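Local coordinates for mnemiopsin 1 (Mnemiopsis leidyi, PDB 5VP3), which emits light, as a ctenophore photoprotein of the EF-hand class whose bioluminescence is regulated by calcium, at residues A[17-22]-A[112-117]; A[82-87]-A[106-111]. All coordinates share one frame; numbering follows the deposited sequence.

Both contacts use helix 101-117. Contact 2 (82-87 with 106-111) is buried, its centre about 9 Å from that of the chain, where the end of helix 71-87 packs on the helix; contact 1 (17-22 with 112-117) lies at the surface farther along, against the loop after helix 9-16. Their centres are about 12 Å apart, and segment 17-22 reaches segment 106-111: Asn19 ND2 lies 2.9 Å from Glu110 OE2, a probable hydrogen bond, and Trp21 CZ3 packs on Val107 CB at 3.5 Å. No residue of either contact belongs to the three EF-hand cadmium sites, but a bound cadmium ion lies about 9 Å from the Arg113 side chain and one about 12 Å from that of Phe108.

Contact 1 (A[17-22]-A[112-117]); sequences VGNTWK and ERERER
Asn19 and Glu114 lie side by side, pointing in opposite senses, and join the loop that follows a Schellman motif to helix 101-117. In that motif Gly18, at positive phi, is the C-prime residue that ends helix 9-16, and the next residue, Asn19, heads an Asx turn. Its OD1 accepts from Trp21 N at 2.9 Å, so one end of the amide is held by its own loop while the other is turned to the helix. Asn19 ND2, shared with Glu110, donates to Glu114 OE1 at 3.0 Å in a fairly straight bond (161°). The acceptor lies close to the amide plane, but the N-H arrives from above the carboxylate plane, the two planes standing 80° apart.

Glu114 extends toward the loop with CG anti to its backbone N (chi1 -176°) and then bends at chi2, which lays its chain against Val17. Val17 CG2 comes from the opposite direction and rests on Glu114 CG at 3.7 Å. Arg118, just beyond the segment, pairs with the other oxygen, OE2, so a charge partner and an amide share this buried carboxylate. Arg113 is turned mainly to Glu110, its guanidinium edge near the Trp21 indole. One water also spans the contact, donating to Val17 O at 2.6 Å and to Glu114 OE2 at 3.2 Å.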
# COMPACT_ATOMS: atom_id res chain seq x y z
N VAL A 17 -0.25 -16.36 -16.04
CA VAL A 17 -1.45 -17.17 -15.82
C VAL A 17 -2.48 -16.95 -16.94
O VAL A 17 -3.66 -17.29 -16.78
CB VAL A 17 -2.07 -16.91 -14.43
CG1 VAL A 17 -1.08 -17.23 -13.34
CG2 VAL A 17 -2.52 -15.46 -14.25
N GLY A 18 -2.06 -16.36 -18.05
CA GLY A 18 -2.94 -16.21 -19.19
C GLY A 18 -3.98 -15.13 -19.06
O GLY A 18 -4.97 -15.17 -19.78
N ASN A 19 -3.79 -14.16 -18.17
CA ASN A 19 -4.79 -13.11 -17.98
C ASN A 19 -4.52 -12.05 -19.04
O ASN A 19 -3.39 -11.58 -19.18
CB ASN A 19 -4.71 -12.57 -16.55
CG ASN A 19 -5.62 -11.39 -16.32
OD1 ASN A 19 -5.49 -10.39 -16.98
ND2 ASN A 19 -6.53 -11.51 -15.36
N THR A 20 -5.54 -11.72 -19.84
CA THR A 20 -5.37 -10.86 -21.02
C THR A 20 -5.63 -9.38 -20.73
O THR A 20 -5.79 -8.59 -21.67
CB THR A 20 -6.31 -11.31 -22.15
OG1 THR A 20 -7.65 -11.31 -21.65
CG2 THR A 20 -5.97 -12.70 -22.65
N TRP A 21 -5.71 -8.99 -19.46
CA TRP A 21 -6.20 -7.66 -19.11
C TRP A 21 -5.37 -6.58 -19.79
O TRP A 21 -4.13 -6.68 -19.88
CB TRP A 21 -6.17 -7.49 -17.59
CG TRP A 21 -6.54 -6.16 -17.06
CD1 TRP A 21 -7.79 -5.77 -16.63
CD2 TRP A 21 -5.68 -5.05 -16.88
NE1 TRP A 21 -7.74 -4.46 -16.20
CE2 TRP A 21 -6.46 -4.00 -16.35
CE3 TRP A 21 -4.32 -4.82 -17.13
CZ2 TRP A 21 -5.92 -2.75 -16.04
CZ3 TRP A 21 -3.80 -3.58 -16.83
CH2 TRP A 21 -4.58 -2.57 -16.29
N LYS A 22 -6.07 -5.53 -20.24
CA LYS A 22 -5.48 -4.36 -20.87
C LYS A 22 -5.92 -3.09 -20.17
O LYS A 22 -7.09 -2.91 -19.84
CB LYS A 22 -5.89 -4.25 -22.38
CG LYS A 22 -5.13 -5.17 -23.31
CD LYS A 22 -3.61 -5.10 -23.02
CE LYS A 22 -2.76 -5.52 -24.21
NZ LYS A 22 -2.68 -7.00 -24.29
N GLU A 112 -4.20 -8.41 -8.07
CA GLU A 112 -4.81 -8.83 -6.81
C GLU A 112 -6.12 -9.56 -7.04
O GLU A 112 -6.43 -10.53 -6.33
CB GLU A 112 -5.03 -7.61 -5.88
CG GLU A 112 -3.75 -7.06 -5.26
CD GLU A 112 -3.29 -7.83 -4.04
OE1 GLU A 112 -3.91 -7.72 -2.95
OE2 GLU A 112 -2.28 -8.54 -4.17
N ARG A 113 -6.94 -9.11 -7.98
CA ARG A 113 -8.17 -9.85 -8.28
C ARG A 113 -7.88 -11.26 -8.79
O ARG A 113 -8.61 -12.21 -8.47
CB ARG A 113 -9.02 -9.07 -9.30
CG ARG A 113 -9.71 -7.82 -8.66
CD ARG A 113 -10.68 -7.13 -9.62
NE ARG A 113 -10.04 -6.64 -10.85
CZ ARG A 113 -9.68 -5.36 -11.07
NH1 ARG A 113 -9.89 -4.41 -10.16
NH2 ARG A 113 -9.12 -5.03 -12.22
N GLU A 114 -6.83 -11.42 -9.60
CA GLU A 114 -6.47 -12.73 -10.15
C GLU A 114 -6.01 -13.65 -9.03
O GLU A 114 -6.45 -14.80 -8.92
CB GLU A 114 -5.37 -12.53 -11.21
CG GLU A 114 -4.91 -13.76 -11.98
CD GLU A 114 -6.03 -14.40 -12.80
OE1 GLU A 114 -6.90 -13.66 -13.28
OE2 GLU A 114 -6.04 -15.64 -12.94
N ARG A 115 -5.20 -13.12 -8.15
CA ARG A 115 -4.80 -13.81 -6.96
C ARG A 115 -5.97 -14.24 -6.12
O ARG A 115 -5.99 -15.32 -5.66
CB ARG A 115 -3.88 -12.95 -6.14
CG ARG A 115 -2.42 -12.98 -6.50
CD ARG A 115 -1.62 -11.99 -5.68
NE ARG A 115 -0.61 -11.49 -6.53
CZ ARG A 115 -0.47 -10.26 -6.91
NH1 ARG A 115 -1.18 -9.31 -6.45
NH2 ARG A 115 0.47 -10.02 -7.74
N GLU A 116 -6.94 -13.39 -5.91
CA GLU A 116 -8.09 -13.73 -5.14
C GLU A 116 -8.79 -14.90 -5.74
O GLU A 116 -9.07 -15.84 -5.09
CB GLU A 116 -9.09 -12.60 -5.06
CG GLU A 116 -8.77 -11.53 -4.10
CD GLU A 116 -9.70 -10.37 -4.23
OE1 GLU A 116 -10.22 -10.14 -5.29
OE2 GLU A 116 -9.90 -9.69 -3.28
N ARG A 117 -9.07 -14.81 -7.01
CA ARG A 117 -9.77 -15.84 -7.69
C ARG A 117 -9.01 -17.16 -7.63
O ARG A 117 -9.58 -18.17 -7.60
CB ARG A 117 -10.13 -15.42 -9.11
CG ARG A 117 -9.30 -15.98 -10.21
CD ARG A 117 -9.94 -15.83 -11.55
NE ARG A 117 -10.95 -16.80 -11.77
CZ ARG A 117 -11.76 -16.78 -12.80
NH1 ARG A 117 -11.67 -15.84 -13.68
NH2 ARG A 117 -12.66 -17.71 -12.94
O HOH W 1 -5.90 -16.29 -16.07

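Contact 2 (A[82-87]-A[106-111]); sequences HTFFFH and RVFAEA
Phe108 projects from helix 101-117 toward the last turn of helix 71-87 and meets Phe84 and His87 there, in a helix-helix contact made of aromatic packing and a backbone carbonyl set against a ring. No hydrogen bond passes between segments 82-87 and 106-111.

The aromatic part is the pair Phe84 and Phe108. Their side chains cross at about a right angle, with ring centroids 5.2 Å apart and planes at 77°, an oblique meeting. The touching is done by the outer carbons: Phe84 CE1 lies 3.5 Å from Phe108 CZ and 3.8 Å from Phe108 CE2. On Phe84 the bond to CB points neither at segment 106-111 nor away from it; with CG anti to the backbone N (chi1 -171°), the ring still reaches Phe108.

The second kind of contact is with the backbone and CB of His87. Its carbonyl O lies 3.4 Å from Phe108 CD1, obliquely to the ring, while His87 CB packs 3.9 Å from Phe108 CE1. The imidazole itself leads away from Phe108. His87 O has a polar partner in the hydroxyl of Ser10, so this carbonyl is satisfied beside an aromatic ring. With an alanine here in place of Phe108, Phe84 CE1 and His87 CB lose the ring they rest on, and a gap would probably open between the two helices.

Ile124 of helix 123-135 touches both phenylalanines, Leu127 adds to Phe84 and Leu123 to His87, while Ser10 of helix 9-16 reaches Phe108. Helices 71-87 and 101-117 flank a loop carrying strand 96-97, which pairs antiparallel with strand 50-51 of the first EF-hand loop, consistent with an EF-hand-like helix-loop-helix.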
# COMPACT_ATOMS: atom_id res chain seq x y z
N HIS A 82 8.66 -3.67 0.48
CA HIS A 82 9.42 -3.88 -0.75
C HIS A 82 8.61 -4.69 -1.75
O HIS A 82 8.58 -4.38 -2.95
CB HIS A 82 10.71 -4.63 -0.47
CG HIS A 82 11.85 -3.77 -0.13
ND1 HIS A 82 12.00 -3.18 1.11
CD2 HIS A 82 12.94 -3.42 -0.85
CE1 HIS A 82 13.14 -2.51 1.13
NE2 HIS A 82 13.72 -2.64 -0.04
N THR A 83 7.99 -5.76 -1.29
CA THR A 83 7.24 -6.62 -2.19
C THR A 83 6.06 -5.85 -2.76
O THR A 83 5.79 -5.91 -3.97
CB THR A 83 6.75 -7.86 -1.45
OG1 THR A 83 7.86 -8.61 -0.95
CG2 THR A 83 5.91 -8.74 -2.37
N PHE A 84 5.34 -5.14 -1.90
CA PHE A 84 4.18 -4.39 -2.32
C PHE A 84 4.55 -3.39 -3.41
O PHE A 84 3.91 -3.35 -4.46
CB PHE A 84 3.55 -3.67 -1.12
CG PHE A 84 2.21 -3.04 -1.41
CD1 PHE A 84 1.08 -3.82 -1.54
CD2 PHE A 84 2.09 -1.67 -1.52
CE1 PHE A 84 -0.14 -3.24 -1.78
CE2 PHE A 84 0.87 -1.07 -1.75
CZ PHE A 84 -0.25 -1.84 -1.89
N PHE A 85 5.60 -2.60 -3.19
CA PHE A 85 5.85 -1.55 -4.18
C PHE A 85 6.52 -2.10 -5.43
O PHE A 85 6.26 -1.61 -6.53
CB PHE A 85 6.61 -0.38 -3.53
CG PHE A 85 5.69 0.52 -2.76
CD1 PHE A 85 5.00 1.52 -3.42
CD2 PHE A 85 5.42 0.29 -1.43
CE1 PHE A 85 4.10 2.32 -2.76
CE2 PHE A 85 4.53 1.11 -0.74
CZ PHE A 85 3.86 2.12 -1.42
N PHE A 86 7.30 -3.17 -5.32
CA PHE A 86 7.76 -3.87 -6.51
C PHE A 86 6.58 -4.31 -7.37
O PHE A 86 6.60 -4.19 -8.60
CB PHE A 86 8.59 -5.09 -6.09
CG PHE A 86 9.25 -5.81 -7.23
CD1 PHE A 86 9.92 -5.12 -8.23
CD2 PHE A 86 9.24 -7.21 -7.25
CE1 PHE A 86 10.55 -5.81 -9.26
CE2 PHE A 86 9.87 -7.90 -8.26
CZ PHE A 86 10.51 -7.21 -9.28
N HIS A 87 5.55 -4.86 -6.75
CA HIS A 87 4.40 -5.29 -7.53
C HIS A 87 3.54 -4.12 -7.99
O HIS A 87 2.74 -4.28 -8.93
CB HIS A 87 3.60 -6.30 -6.73
CG HIS A 87 4.19 -7.67 -6.75
ND1 HIS A 87 3.58 -8.73 -7.39
CD2 HIS A 87 5.36 -8.15 -6.25
CE1 HIS A 87 4.34 -9.81 -7.27
NE2 HIS A 87 5.42 -9.48 -6.57
N ARG A 106 -3.33 0.33 -11.68
CA ARG A 106 -4.49 -0.41 -12.16
C ARG A 106 -4.11 -1.84 -12.56
O ARG A 106 -4.92 -2.74 -12.40
CB ARG A 106 -5.14 0.34 -13.33
CG ARG A 106 -5.87 1.61 -12.88
CD ARG A 106 -7.19 1.30 -12.18
NE ARG A 106 -7.07 1.22 -10.73
CZ ARG A 106 -7.91 0.56 -9.93
NH1 ARG A 106 -7.72 0.56 -8.62
NH2 ARG A 106 -8.94 -0.13 -10.43
N VAL A 107 -2.89 -2.09 -13.04
CA VAL A 107 -2.57 -3.48 -13.34
C VAL A 107 -2.33 -4.24 -12.06
O VAL A 107 -2.57 -5.46 -11.99
CB VAL A 107 -1.38 -3.59 -14.30
CG1 VAL A 107 -0.11 -2.97 -13.68
CG2 VAL A 107 -1.14 -5.07 -14.73
N PHE A 108 -1.81 -3.57 -11.03
CA PHE A 108 -1.68 -4.22 -9.73
C PHE A 108 -3.05 -4.65 -9.20
O PHE A 108 -3.20 -5.76 -8.66
CB PHE A 108 -0.98 -3.29 -8.74
CG PHE A 108 -0.96 -3.83 -7.34
CD1 PHE A 108 -0.02 -4.77 -6.97
CD2 PHE A 108 -1.90 -3.44 -6.41
CE1 PHE A 108 0.00 -5.30 -5.71
CE2 PHE A 108 -1.87 -3.95 -5.12
CZ PHE A 108 -0.91 -4.87 -4.78
N ALA A 109 -4.08 -3.81 -9.38
CA ALA A 109 -5.40 -4.15 -8.88
C ALA A 109 -5.95 -5.40 -9.57
O ALA A 109 -6.59 -6.23 -8.93
CB ALA A 109 -6.38 -2.99 -9.07
N GLU A 110 -5.77 -5.49 -10.89
CA GLU A 110 -6.18 -6.70 -11.59
C GLU A 110 -5.42 -7.92 -11.08
O GLU A 110 -6.00 -8.99 -10.92
CB GLU A 110 -5.98 -6.54 -13.09
CG GLU A 110 -6.32 -7.76 -13.90
CD GLU A 110 -7.80 -8.13 -13.91
OE1 GLU A 110 -8.64 -7.26 -13.65
OE2 GLU A 110 -8.11 -9.31 -14.22
N ALA A 111 -4.12 -7.77 -10.83
CA ALA A 111 -3.33 -8.90 -10.33
C ALA A 111 -3.81 -9.35 -8.94
O ALA A 111 -3.85 -10.54 -8.66
CB ALA A 111 -1.85 -8.52 -10.31